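Monoacylglycerol lipase (Palaeococcus ferrophilus, PDB 6QE2) hydrolyses monoacylglycerols to glycerol and free fatty acids, as a monoglyceride lipase of the alpha/beta-hydrolase clan from an archaeon. Local coordinates at residues Leu197-Asp203 against Met226-Tyr232; Ile94-Glu98 against Asn180-Ala184; Ala184-Glu189 against Arg213-Lys219. All coordinates share one frame. Where two conformers were deposited one is given. Residues are numbered along the deposited sequence.

Contact 1: residues Leu197-Asp203 against Met226-Tyr232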
loop_
_atom_site.group_PDB
_atom_site.type_symbol
_atom_site.label_atom_id
_atom_site.label_comp_id
_atom_site.label_asym_id
_atom_site.label_seq_id
_atom_site.Cartn_x
_atom_site.Cartn_y
_atom_site.Cartn_z
ATOM N N LEU A 197 -6.502 8.516 4.782
ATOM C CA LEU A 197 -6.911 7.603 3.725
ATOM C C LEU A 197 -7.231 8.404 2.469
ATOM O O LEU A 197 -7.923 9.423 2.541
ATOM C CB LEU A 197 -8.146 6.803 4.160
ATOM C CG LEU A 197 -8.026 6.082 5.504
ATOM C CD1 LEU A 197 -9.366 5.466 5.878
ATOM C CD2 LEU A 197 -6.958 4.997 5.439
ATOM N N LEU A 198 -6.748 7.933 1.318
ATOM C CA LEU A 198 -6.979 8.596 0.038
ATOM C C LEU A 198 -7.568 7.591 -0.941
ATOM O O LEU A 198 -6.983 6.524 -1.157
ATOM C CB LEU A 198 -5.684 9.183 -0.538
ATOM C CG LEU A 198 -4.842 10.082 0.361
ATOM C CD1 LEU A 198 -3.526 9.388 0.633
ATOM C CD2 LEU A 198 -4.599 11.432 -0.283
ATOM N N VAL A 199 -8.722 7.921 -1.532
ATOM C CA VAL A 199 -9.406 7.009 -2.441
ATOM C C VAL A 199 -9.899 7.748 -3.678
ATOM O O VAL A 199 -10.208 8.942 -3.632
ATOM C CB VAL A 199 -10.590 6.290 -1.752
ATOM C CG1 VAL A 199 -10.092 5.418 -0.613
ATOM C CG2 VAL A 199 -11.603 7.307 -1.245
ATOM N N GLY A 200 -9.943 7.027 -4.795
ATOM C CA GLY A 200 -10.626 7.489 -5.996
ATOM C C GLY A 200 -12.026 6.905 -6.048
ATOM O O GLY A 200 -12.218 5.713 -5.806
ATOM N N THR A 201 -13.011 7.754 -6.380
ATOM C CA THR A 201 -14.398 7.312 -6.277
ATOM C C THR A 201 -14.776 6.278 -7.328
ATOM O O THR A 201 -15.744 5.539 -7.124
ATOM C CB THR A 201 -15.370 8.494 -6.390
ATOM O OG1 THR A 201 -15.255 9.090 -7.688
ATOM C CG2 THR A 201 -15.091 9.535 -5.319
ATOM N N ALA A 202 -14.037 6.195 -8.433
ATOM C CA ALA A 202 -14.344 5.247 -9.495
ATOM C C ALA A 202 -13.474 4.003 -9.428
ATOM O O ALA A 202 -13.459 3.211 -10.378
ATOM C CB ALA A 202 -14.193 5.919 -10.860
ATOM N N ASP A 203 -12.769 3.808 -8.317
ATOM C CA ASP A 203 -11.891 2.661 -8.135
ATOM C C ASP A 203 -12.725 1.395 -7.939
ATOM O O ASP A 203 -13.508 1.305 -6.989
ATOM C CB ASP A 203 -10.999 2.928 -6.922
ATOM C CG ASP A 203 -9.943 1.866 -6.694
ATOM O OD1 ASP A 203 -9.916 0.838 -7.403
ATOM O OD2 ASP A 203 -9.119 2.083 -5.781
ATOM N N MET A 226 -9.887 11.418 2.254
ATOM C CA MET A 226 -9.979 12.308 1.108
ATOM C C MET A 226 -10.382 11.523 -0.126
ATOM O O MET A 226 -9.720 10.542 -0.481
ATOM C CB MET A 226 -8.652 13.022 0.855
ATOM C CG MET A 226 -8.192 13.859 2.018
ATOM S SD MET A 226 -6.690 14.740 1.579
ATOM C CE MET A 226 -7.320 15.828 0.307
ATOM N N GLU A 227 -11.444 11.969 -0.789
ATOM C CA GLU A 227 -11.922 11.335 -2.005
ATOM C C GLU A 227 -11.568 12.187 -3.216
ATOM O O GLU A 227 -11.575 13.420 -3.159
ATOM C CB GLU A 227 -13.439 11.120 -1.942
ATOM C CG GLU A 227 -13.871 10.389 -0.687
ATOM C CD GLU A 227 -15.178 9.655 -0.862
ATOM O OE1 GLU A 227 -15.672 9.605 -2.006
ATOM O OE2 GLU A 227 -15.710 9.146 0.144
ATOM N N PHE A 228 -11.277 11.517 -4.323
ATOM C CA PHE A 228 -10.898 12.174 -5.570
ATOM C C PHE A 228 -11.903 11.735 -6.629
ATOM O O PHE A 228 -11.813 10.627 -7.169
ATOM C CB PHE A 228 -9.460 11.844 -5.936
ATOM C CG PHE A 228 -8.469 12.349 -4.926
ATOM C CD1 PHE A 228 -8.203 11.624 -3.774
ATOM C CD2 PHE A 228 -7.840 13.572 -5.106
ATOM C CE1 PHE A 228 -7.317 12.098 -2.828
ATOM C CE2 PHE A 228 -6.947 14.049 -4.167
ATOM C CZ PHE A 228 -6.683 13.309 -3.027
ATOM N N LYS A 229 -12.860 12.614 -6.912
ATOM C CA LYS A 229 -14.022 12.254 -7.713
ATOM C C LYS A 229 -13.613 11.836 -9.119
ATOM O O LYS A 229 -12.960 12.595 -9.842
ATOM C CB LYS A 229 -14.989 13.433 -7.767
ATOM C CG LYS A 229 -16.255 13.155 -8.566
ATOM C CD LYS A 229 -17.167 14.368 -8.565
ATOM C CE LYS A 229 -18.433 14.097 -9.362
ATOM N NZ LYS A 229 -19.178 12.931 -8.816
ATOM N N GLY A 230 -13.988 10.616 -9.497
ATOM C CA GLY A 230 -13.729 10.093 -10.815
ATOM C C GLY A 230 -12.430 9.332 -10.972
ATOM O O GLY A 230 -12.273 8.609 -11.960
ATOM N N ALA A 231 -11.498 9.464 -10.032
ATOM C CA ALA A 231 -10.210 8.805 -10.176
ATOM C C ALA A 231 -10.357 7.293 -10.053
ATOM O O ALA A 231 -11.263 6.785 -9.388
ATOM C CB ALA A 231 -9.218 9.324 -9.132
ATOM N N TYR A 232 -9.452 6.577 -10.715
ATOM C CA TYR A 232 -9.396 5.124 -10.658
ATOM C C TYR A 232 -8.535 4.698 -9.463
ATOM O O TYR A 232 -8.382 5.438 -8.485
ATOM C CB TYR A 232 -8.846 4.568 -11.977
ATOM C CG TYR A 232 -9.797 4.655 -13.156
ATOM C CD1 TYR A 232 -11.059 5.215 -13.022
ATOM C CD2 TYR A 232 -9.426 4.165 -14.401
ATOM C CE1 TYR A 232 -11.922 5.292 -14.103
ATOM C CE2 TYR A 232 -10.284 4.234 -15.484
ATOM C CZ TYR A 232 -11.525 4.799 -15.333
ATOM O OH TYR A 232 -12.382 4.867 -16.414
#
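Parallel pairing of the last two strands of the central alpha/beta-hydrolase sheet makes this contact: strand 195-200 runs beside the edge strand 223-228, and the loops that leave both are bonded to each other as well. The short strand segments lie 4.7 Å apart at 20°. Four backbone bonds alternate across them: M226 N to L197 O (2.8 Å), V199 N to M226 O (3.0 Å), F228 N to V199 O (2.9 Å) and T201 N to F228 O (3.2 Å). L198, M226 and F228 share one face, where L198 CD2 lies 3.8 Å from F228 CE1, at the ring edge, and helix 242-256 packs on L198 and M226. V199 and E227 point to the other face, and E227 reaches a salt bridge with R212. Beyond the strands each segment turns, type I over G200-D203 and type II over F228-A231. The turns are joined by G230 N to T201 OG1 (2.7 Å) and A202 N to A231 O (3.0 Å). A side chain at G200 would collide with the carbonyl oxygens of A231 and Y232, and the positive phi of G230 suits a residue without CB. D203 hydrogen-bonds through OD2 to H233 ND1 and to T206 OG1; together with S87 on the GxSxG elbow, D203 and H233 match the Ser-His-Asp triad of this family. Main-chain bonds and the T201 hydroxyl thus together hold the two loops, one carrying D203, the probable acid, the other leading to H233, the probable catalytic histidine.

Contact 2: residues Ile94-Glu98 against Asn180-Ala184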
loop_
_atom_site.group_PDB
_atom_site.type_symbol
_atom_site.label_atom_id
_atom_site.label_comp_id
_atom_site.label_asym_id
_atom_site.label_seq_id
_atom_site.Cartn_x
_atom_site.Cartn_y
_atom_site.Cartn_z
ATOM N N ILE A 94 -1.895 -0.136 7.295
ATOM C CA ILE A 94 -2.989 -0.116 8.259
ATOM C C ILE A 94 -2.835 -1.261 9.258
ATOM O O ILE A 94 -2.988 -1.076 10.470
ATOM C CB ILE A 94 -4.340 -0.169 7.524
ATOM C CG1 ILE A 94 -4.569 1.154 6.788
ATOM C CG2 ILE A 94 -5.474 -0.456 8.503
ATOM C CD1 ILE A 94 -5.677 1.110 5.764
ATOM N N ARG A 95 -2.523 -2.465 8.768
ATOM C CA ARG A 95 -2.313 -3.588 9.676
ATOM C C ARG A 95 -1.115 -3.353 10.584
ATOM O O ARG A 95 -1.129 -3.765 11.749
ATOM C CB ARG A 95 -2.143 -4.884 8.889
ATOM C CG ARG A 95 -3.417 -5.346 8.188
ATOM C CD ARG A 95 -4.470 -5.883 9.175
ATOM N NE ARG A 95 -3.970 -7.043 9.913
ATOM C CZ ARG A 95 -4.048 -7.186 11.234
ATOM N NH1 ARG A 95 -4.630 -6.251 11.975
ATOM N NH2 ARG A 95 -3.556 -8.277 11.815
ATOM N N TYR A 96 -0.082 -2.677 10.078
ATOM C CA TYR A 96 1.051 -2.343 10.932
ATOM C C TYR A 96 0.637 -1.360 12.021
ATOM O O TYR A 96 1.016 -1.524 13.188
ATOM C CB TYR A 96 2.195 -1.774 10.100
ATOM C CG TYR A 96 3.504 -1.832 10.855
ATOM C CD1 TYR A 96 4.320 -2.953 10.776
ATOM C CD2 TYR A 96 3.899 -0.790 11.687
ATOM C CE1 TYR A 96 5.505 -3.033 11.483
ATOM C CE2 TYR A 96 5.095 -0.860 12.394
ATOM C CZ TYR A 96 5.886 -1.984 12.290
ATOM O OH TYR A 96 7.070 -2.069 12.993
ATOM N N ALA A 97 -0.150 -0.341 11.661
ATOM C CA ALA A 97 -0.636 0.614 12.649
ATOM C C ALA A 97 -1.524 -0.045 13.692
ATOM O O ALA A 97 -1.636 0.464 14.813
ATOM C CB ALA A 97 -1.387 1.752 11.953
ATOM N N GLU A 98 -2.134 -1.183 13.352
ATOM C CA GLU A 98 -2.981 -1.907 14.288
ATOM C C GLU A 98 -2.177 -2.838 15.187
ATOM O O GLU A 98 -2.484 -2.972 16.376
ATOM C CB GLU A 98 -4.032 -2.696 13.512
ATOM C CG GLU A 98 -5.114 -1.798 12.970
ATOM C CD GLU A 98 -6.037 -2.473 11.991
ATOM O OE1 GLU A 98 -5.771 -3.622 11.588
ATOM O OE2 GLU A 98 -7.042 -1.839 11.620
ATOM N N ASN A 180 -6.089 -10.535 5.901
ATOM C CA ASN A 180 -5.769 -9.250 6.514
ATOM C C ASN A 180 -6.804 -8.168 6.180
ATOM O O ASN A 180 -6.968 -7.225 6.969
ATOM C CB ASN A 180 -4.357 -8.834 6.142
ATOM C CG ASN A 180 -3.380 -9.533 6.972
ATOM O OD1 ASN A 180 -3.150 -9.149 8.138
ATOM N ND2 ASN A 180 -2.787 -10.600 6.410
ATOM N N MET A 181 -7.506 -8.266 5.047
ATOM C CA MET A 181 -8.599 -7.326 4.784
ATOM C C MET A 181 -9.641 -7.388 5.894
ATOM O O MET A 181 -10.099 -6.356 6.401
ATOM C CB MET A 181 -9.222 -7.646 3.429
ATOM C CG MET A 181 -10.405 -6.815 3.108
ATOM S SD MET A 181 -11.088 -7.284 1.498
ATOM C CE MET A 181 -9.678 -6.806 0.476
ATOM N N GLU A 182 -10.038 -8.607 6.286
ATOM C CA GLU A 182 -10.976 -8.773 7.388
ATOM C C GLU A 182 -10.417 -8.220 8.692
ATOM O O GLU A 182 -11.110 -7.497 9.422
ATOM C CB GLU A 182 -11.303 -10.254 7.552
ATOM C CG GLU A 182 -12.178 -10.794 6.440
ATOM C CD GLU A 182 -12.685 -12.191 6.761
ATOM O OE1 GLU A 182 -13.867 -12.483 6.467
ATOM O OE2 GLU A 182 -11.899 -12.991 7.318
ATOM N N ARG A 183 -9.163 -8.570 9.010
ATOM C CA ARG A 183 -8.602 -8.162 10.289
ATOM C C ARG A 183 -8.433 -6.651 10.350
ATOM O O ARG A 183 -8.500 -6.072 11.441
ATOM C CB ARG A 183 -7.272 -8.851 10.533
ATOM C CG ARG A 183 -7.449 -10.346 10.690
ATOM C CD ARG A 183 -6.066 -10.908 10.962
ATOM N NE ARG A 183 -6.107 -12.352 11.118
ATOM C CZ ARG A 183 -5.027 -13.130 11.106
ATOM N NH1 ARG A 183 -3.814 -12.608 10.903
ATOM N NH2 ARG A 183 -5.165 -14.444 11.256
ATOM N N ALA A 184 -8.259 -6.004 9.187
ATOM C CA ALA A 184 -8.039 -4.554 9.196
ATOM C C ALA A 184 -9.265 -3.853 9.738
ATOM O O ALA A 184 -9.162 -2.868 10.476
ATOM C CB ALA A 184 -7.712 -4.025 7.793
HETATM O O HOH W 1 -2.002 -10.257 10.379
#
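R95, with 95 Å² buried, is the centre of this crossing between helix 88-99 and helix 171-186, and A184, with 55 Å², is the small residue against which it lies. The two short helical segments pass 10.2 Å apart at 52°, and their closest CA atoms, those of R95 and A184, are only 5.8 Å from each other. R95 bends through three m rotamers, bringing its CD to 3.8 Å from A184 N and 4.0 Å from A184 CB and laying one face of the guanidinium over R183 CB (3.7 Å from CZ). At the edge of that group NE donates to N180 OD1 (2.9 Å). NH1 forms a salt bridge to E98 OE1 one turn along its own helix (2.9 Å) and a second to E187, while NH2 gives a hydrogen bond to a water (2.9 Å). That water donates to N180 OD1 (2.8 Å) and accepts from R183 NH1 (3.0 Å), linking two guanidinium groups of like charge whose NH2 (R95) and NH1 (R183) stand 4.4 Å apart; R183 is also salt-bridged to D179. N180, which has 31 Å² buried, points its ND2 the other way, to S176 O and to E64 on helix 63-77. The same helix as R95 brings E98 OE2 to 2.6 Å from A184 O and I94 CG2 to 4.3 Å from A184 CB. A buried arginine is therefore matched by two carboxylates, an amide oxygen and water, which makes this helix crossing polar and directional rather than a greasy seam.

Contact 3: residues Ala184-Glu189 against Arg213-Lys219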
loop_
_atom_site.group_PDB
_atom_site.type_symbol
_atom_site.label_atom_id
_atom_site.label_comp_id
_atom_site.label_asym_id
_atom_site.label_seq_id
_atom_site.Cartn_x
_atom_site.Cartn_y
_atom_site.Cartn_z
ATOM N N ALA A 184 -8.259 -6.004 9.187
ATOM C CA ALA A 184 -8.039 -4.554 9.196
ATOM C C ALA A 184 -9.265 -3.853 9.738
ATOM O O ALA A 184 -9.162 -2.868 10.476
ATOM C CB ALA A 184 -7.712 -4.025 7.793
ATOM N N HIS A 185 -10.448 -4.378 9.416
ATOM C CA HIS A 185 -11.669 -3.794 9.948
ATOM C C HIS A 185 -11.887 -4.191 11.401
ATOM O O HIS A 185 -12.256 -3.347 12.226
ATOM C CB HIS A 185 -12.849 -4.211 9.081
ATOM C CG HIS A 185 -12.808 -3.640 7.699
ATOM N ND1 HIS A 185 -13.139 -2.330 7.427
ATOM C CD2 HIS A 185 -12.474 -4.198 6.512
ATOM C CE1 HIS A 185 -13.016 -2.106 6.131
ATOM N NE2 HIS A 185 -12.614 -3.224 5.553
ATOM N N LYS A 186 -11.639 -5.460 11.740
ATOM C CA LYS A 186 -11.921 -5.938 13.091
ATOM C C LYS A 186 -11.066 -5.227 14.133
ATOM O O LYS A 186 -11.531 -4.966 15.250
ATOM C CB LYS A 186 -11.706 -7.450 13.172
ATOM C CG LYS A 186 -12.782 -8.254 12.474
ATOM C CD LYS A 186 -12.520 -9.745 12.589
ATOM C CE LYS A 186 -13.616 -10.543 11.906
ATOM N NZ LYS A 186 -13.340 -12.007 11.935
ATOM N N GLU A 187 -9.817 -4.903 13.790
ATOM C CA GLU A 187 -8.870 -4.319 14.729
ATOM C C GLU A 187 -8.699 -2.813 14.544
ATOM O O GLU A 187 -7.704 -2.250 15.018
ATOM C CB GLU A 187 -7.520 -5.029 14.612
ATOM C CG GLU A 187 -7.614 -6.532 14.815
ATOM C CD GLU A 187 -6.261 -7.216 14.874
ATOM O OE1 GLU A 187 -5.223 -6.519 14.858
ATOM O OE2 GLU A 187 -6.236 -8.464 14.933
ATOM N N ALA A 188 -9.661 -2.152 13.892
ATOM C CA ALA A 188 -9.529 -0.730 13.577
ATOM C C ALA A 188 -9.297 0.109 14.830
ATOM O O ALA A 188 -8.551 1.097 14.795
ATOM C CB ALA A 188 -10.774 -0.246 12.836
ATOM N N GLU A 189 -9.915 -0.274 15.950
ATOM C CA GLU A 189 -9.783 0.487 17.188
ATOM C C GLU A 189 -8.389 0.411 17.800
ATOM O O GLU A 189 -8.101 1.173 18.729
ATOM C CB GLU A 189 -10.826 0.020 18.205
ATOM C CG GLU A 189 -12.252 0.214 17.726
ATOM C CD GLU A 189 -13.266 0.215 18.855
ATOM O OE1 GLU A 189 -12.900 -0.142 19.994
ATOM O OE2 GLU A 189 -14.433 0.582 18.600
ATOM N N ARG A 213 -15.735 2.629 5.384
ATOM C CA ARG A 213 -16.082 1.851 6.565
ATOM C C ARG A 213 -14.984 1.916 7.610
ATOM O O ARG A 213 -15.242 2.059 8.779
ATOM C CB ARG A 213 -16.354 0.393 6.236
ATOM C CG ARG A 213 -17.526 0.139 5.324
ATOM C CD ARG A 213 -18.847 0.577 5.923
ATOM N NE ARG A 213 -19.220 1.883 5.417
ATOM C CZ ARG A 213 -19.431 2.941 6.181
ATOM N NH1 ARG A 213 -19.744 4.101 5.625
ATOM N NH2 ARG A 213 -19.344 2.831 7.494
ATOM N N LEU A 214 -13.739 1.833 7.165
ATOM C CA LEU A 214 -12.610 1.877 8.075
ATOM C C LEU A 214 -12.552 3.206 8.814
ATOM O O LEU A 214 -12.297 3.243 9.998
ATOM C CB LEU A 214 -11.290 1.641 7.353
ATOM C CG LEU A 214 -10.092 1.641 8.300
ATOM C CD1 LEU A 214 -10.132 0.434 9.208
ATOM C CD2 LEU A 214 -8.787 1.683 7.542
ATOM N N PHE A 215 -12.846 4.291 8.114
ATOM C CA PHE A 215 -12.804 5.604 8.711
ATOM C C PHE A 215 -13.774 5.674 9.887
ATOM O O PHE A 215 -13.433 6.161 10.944
ATOM C CB PHE A 215 -13.181 6.631 7.655
ATOM C CG PHE A 215 -13.176 8.040 8.149
ATOM C CD1 PHE A 215 -12.006 8.756 8.197
ATOM C CD2 PHE A 215 -14.341 8.648 8.554
ATOM C CE1 PHE A 215 -11.996 10.051 8.640
ATOM C CE2 PHE A 215 -14.338 9.948 8.999
ATOM C CZ PHE A 215 -13.161 10.648 9.043
ATOM N N GLU A 216 -14.977 5.163 9.696
ATOM C CA GLU A 216 -15.980 5.124 10.749
ATOM C C GLU A 216 -15.618 4.150 11.871
ATOM O O GLU A 216 -16.013 4.328 13.003
ATOM C CB GLU A 216 -17.366 4.890 10.150
ATOM C CG GLU A 216 -17.548 5.769 8.931
ATOM C CD GLU A 216 -18.978 6.007 8.521
ATOM O OE1 GLU A 216 -19.801 5.087 8.632
ATOM O OE2 GLU A 216 -19.264 7.121 8.061
ATOM N N GLU A 217 -14.863 3.114 11.537
ATOM C CA GLU A 217 -14.468 2.102 12.504
ATOM C C GLU A 217 -13.316 2.568 13.379
ATOM O O GLU A 217 -13.156 2.109 14.490
ATOM C CB GLU A 217 -14.086 0.807 11.794
ATOM C CG GLU A 217 -15.276 0.000 11.322
ATOM C CD GLU A 217 -14.943 -0.929 10.177
ATOM O OE1 GLU A 217 -15.794 -1.747 9.806
ATOM O OE2 GLU A 217 -13.834 -0.836 9.648
ATOM N N LEU A 218 -12.507 3.482 12.870
ATOM C CA LEU A 218 -11.383 3.978 13.635
ATOM C C LEU A 218 -11.847 4.755 14.854
ATOM O O LEU A 218 -12.870 5.415 14.813
ATOM C CB LEU A 218 -10.521 4.891 12.780
ATOM C CG LEU A 218 -9.753 4.308 11.605
ATOM C CD1 LEU A 218 -9.264 5.444 10.735
ATOM C CD2 LEU A 218 -8.590 3.460 12.082
ATOM N N LYS A 219 -11.075 4.672 15.930
ATOM C CA LYS A 219 -11.385 5.390 17.156
ATOM C C LYS A 219 -10.433 6.552 17.374
ATOM O O LYS A 219 -10.712 7.438 18.162
ATOM C CB LYS A 219 -11.372 4.460 18.358
ATOM C CG LYS A 219 -12.609 3.591 18.452
ATOM C CD LYS A 219 -13.882 4.417 18.427
ATOM C CE LYS A 219 -15.015 3.673 17.743
ATOM N NZ LYS A 219 -15.216 4.166 16.352
HETATM O O HOH W 2 -8.362 3.603 15.923
HETATM O O HOH W 3 -14.854 -0.047 15.647
#
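H185 is bonded through both ring nitrogens: ND1 donates to E217 OE2 (2.8 Å, near the ring plane), and NE2 is bonded to the carbonyl oxygen of L114. This His-carboxylate bond ties the last turn of helix 171-186 to the last turn of helix 209-217. Further along, the chain leaves the helix at E187 and turns through A188 and E189, and here water joins the segments. One water donates to A188 O (2.8 Å) and accepts from K219 N (2.9 Å), serving a carbonyl and an amide that do not meet directly. Another donates both to E189 OE2 (3.0 Å) and to E217 O (3.0 Å). K219 NZ turns back to L218 O (3.1 Å), with a weak bond to E217 O (3.5 Å), and stays 4.3 Å from E189 OE2, too far for a salt bridge. R213 spends its charge within its own helix, NH2 on E216 OE1 (2.6 Å), and one turn back on E209. Between these polar links A188 fits its methyl against L214 CD1 (3.7 Å) and E217 CB (3.6 Å), while L218 CD2 lies 3.6 Å from A188 O. L218 N is bonded to L214 O (2.9 Å), and L218 O, like F215 O, accepts from K223 NZ at the start of strand 223-228. The contact sits near the edge of the helical layer: helix 88-99 packs on A184 through L91 and R95 and on L214 through I94, L114 fills in beside A184 and L214, and I191, on the way to strand 195-200, meets L218.

How the contacts relate
Contacts 2 and 3 are neighbours, their centres about 9 Å apart, and share A184 on helix 171-186, which meets helix 88-99 along 180-184 and helix 209-217 with its last turn and the residues that follow. E187 joins them by a 3.0 Å salt bridge from OE1 to R95 NH1. Contact 1 stands about 21 Å and 19 Å from them, centre to centre, at the C-terminal ends of strands 195-200 and 223-228. L197 bridges the gap, packing on I94 and on L214. Along the chain contact 2 closes before the others open, whereas contacts 1 and 3 interlock through the 195-200, 209-217, 223-228 beta-alpha-beta unit. One helical layer thus backs the sheet whose strand ends bear the probable triad loops.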